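Side-chain contact in allergen Bos d 2 (Bos taurus, PDB 4WFV), which probably carries pheromones or other small odorant molecules as a secreted lipocalin and is a major dander allergen of cattle: residues E126-E129 / K130-L134. Numbering follows the deposited sequence.
Sequences EELE and KYQQL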
loop_
_atom_site.group_PDB
_atom_site.type_symbol
_atom_site.label_atom_id
_atom_site.label_comp_id
_atom_site.label_asym_id
_atom_site.label_seq_id
_atom_site.Cartn_x
_atom_site.Cartn_y
_atom_site.Cartn_z
ATOM N N GLU A 126 -14.640 12.321 2.466
ATOM C CA GLU A 126 -14.647 12.129 1.023
ATOM C C GLU A 126 -13.553 11.153 0.584
ATOM O O GLU A 126 -13.781 10.299 -0.265
ATOM C CB GLU A 126 -14.492 13.476 0.309
ATOM C CG GLU A 126 -14.364 13.379 -1.187
ATOM C CD GLU A 126 -14.099 14.730 -1.837
ATOM O OE1 GLU A 126 -14.152 15.768 -1.138
ATOM O OE2 GLU A 126 -13.845 14.749 -3.055
ATOM N N GLU A 127 -12.356 11.301 1.148
ATOM C CA GLU A 127 -11.259 10.412 0.794
ATOM C C GLU A 127 -11.532 8.990 1.270
ATOM O O GLU A 127 -11.233 8.027 0.560
ATOM C CB GLU A 127 -9.942 10.937 1.368
ATOM C CG GLU A 127 -9.446 12.163 0.631
ATOM C CD GLU A 127 -8.259 12.815 1.309
ATOM O OE1 GLU A 127 -8.214 12.873 2.560
ATOM O OE2 GLU A 127 -7.360 13.272 0.565
ATOM N N LEU A 128 -12.103 8.854 2.461
ATOM C CA LEU A 128 -12.381 7.525 2.980
ATOM C C LEU A 128 -13.476 6.856 2.159
ATOM O O LEU A 128 -13.413 5.662 1.912
ATOM C CB LEU A 128 -12.746 7.580 4.455
ATOM C CG LEU A 128 -13.053 6.249 5.131
ATOM C CD1 LEU A 128 -11.794 5.376 5.168
ATOM C CD2 LEU A 128 -13.564 6.496 6.548
ATOM N N GLU A 129 -14.464 7.633 1.725
ATOM C CA GLU A 129 -15.521 7.105 0.860
ATOM C C GLU A 129 -14.913 6.531 -0.418
ATOM O O GLU A 129 -15.269 5.424 -0.836
ATOM C CB GLU A 129 -16.544 8.204 0.539
ATOM C CG GLU A 129 -17.836 7.701 -0.119
ATOM C CD GLU A 129 -17.763 7.545 -1.626
ATOM O OE1 GLU A 129 -16.843 8.068 -2.281
ATOM O OE2 GLU A 129 -18.676 6.887 -2.177
ATOM N N LYS A 130 -13.997 7.267 -1.040
ATOM C CA LYS A 130 -13.317 6.778 -2.241
ATOM C C LYS A 130 -12.542 5.494 -1.952
ATOM O O LYS A 130 -12.614 4.528 -2.728
ATOM C CB LYS A 130 -12.373 7.847 -2.791
ATOM C CG LYS A 130 -13.071 9.011 -3.471
ATOM C CD LYS A 130 -12.081 10.117 -3.821
ATOM C CE LYS A 130 -12.791 11.309 -4.450
ATOM N NZ LYS A 130 -11.958 12.539 -4.432
ATOM N N TYR A 131 -11.792 5.481 -0.850
ATOM C CA TYR A 131 -11.032 4.293 -0.475
ATOM C C TYR A 131 -11.940 3.064 -0.309
ATOM O O TYR A 131 -11.649 1.993 -0.829
ATOM C CB TYR A 131 -10.240 4.576 0.808
ATOM C CG TYR A 131 -9.437 3.405 1.298
ATOM C CD1 TYR A 131 -8.441 2.840 0.512
ATOM C CD2 TYR A 131 -9.679 2.862 2.547
ATOM C CE1 TYR A 131 -7.706 1.756 0.966
ATOM C CE2 TYR A 131 -8.956 1.783 3.004
ATOM C CZ TYR A 131 -7.981 1.229 2.209
ATOM O OH TYR A 131 -7.255 0.149 2.678
ATOM N N GLN A 132 -13.038 3.235 0.414
ATOM C CA GLN A 132 -13.959 2.127 0.656
ATOM C C GLN A 132 -14.659 1.650 -0.613
ATOM O O GLN A 132 -14.865 0.455 -0.782
ATOM C CB GLN A 132 -14.951 2.487 1.764
ATOM C CG GLN A 132 -14.253 2.647 3.116
ATOM C CD GLN A 132 -15.189 2.694 4.297
ATOM O OE1 GLN A 132 -16.407 2.742 4.147
ATOM N NE2 GLN A 132 -14.616 2.697 5.495
ATOM N N GLN A 133 -14.968 2.566 -1.524
ATOM C CA GLN A 133 -15.542 2.175 -2.803
ATOM C C GLN A 133 -14.535 1.377 -3.638
ATOM O O GLN A 133 -14.882 0.362 -4.258
ATOM C CB GLN A 133 -16.023 3.407 -3.569
ATOM C CG GLN A 133 -16.682 3.071 -4.898
ATOM C CD GLN A 133 -17.956 2.269 -4.727
ATOM O OE1 GLN A 133 -18.691 2.444 -3.752
ATOM N NE2 GLN A 133 -18.221 1.374 -5.672
ATOM N N LEU A 134 -13.281 1.821 -3.648
ATOM C CA LEU A 134 -12.241 1.093 -4.374
ATOM C C LEU A 134 -12.051 -0.313 -3.801
ATOM O O LEU A 134 -11.853 -1.282 -4.542
ATOM C CB LEU A 134 -10.917 1.857 -4.343
ATOM C CG LEU A 134 -10.892 3.172 -5.122
ATOM C CD1 LEU A 134 -9.731 4.036 -4.641
ATOM C CD2 LEU A 134 -10.822 2.932 -6.620
#
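Glu126 and Lys130 reach one another through different first torsions: CG of Glu126 lies anti to its backbone N (chi1 175°), while CG of Lys130 turns to the side of its own N (chi1 -73°) and so heads back toward the start of the helix. Beyond CG both chains are extended, and they run side by side in the same direction. The resulting i to i+4 salt bridge joins Lys130 NZ to Glu126 OE2 at 3.2 Å. The ammonium meets the anti side of that oxygen, 33° out of the carboxylate plane, an oblique approach at the long end for a salt bridge. On the way, Lys130 CG passes 3.5 Å from Glu126 O, the carbonyl that accepts the hydrogen bond of Lys130 N at 3.1 Å.

This pairing sits on helix 125-137, the alpha helix that packs against the outside of the lipocalin beta-barrel. Its inner side is marked by buried Tyr131, which touches strands 97-105 and 17-23 and hydrogen-bonds through OH to Thr114. Leu128 CD1 approaches the edge of the Tyr131 ring near its plane, 4.2 Å from Tyr131 CD2, and Leu128 also packs on Tyr20. The Gln132 side chain crosses that of Leu128 at a slant, bringing NE2 within 3.9 Å of Leu128 CG, a van der Waals approach. Near the helix start, Glu127 OE1 accepts a hydrogen bond from the backbone N of Thr124. The Glu127 carboxylate stays apart from the lysine, OE2 being 6.8 Å from Lys130 NZ, although its charge may still favour the ammonium electrostatically.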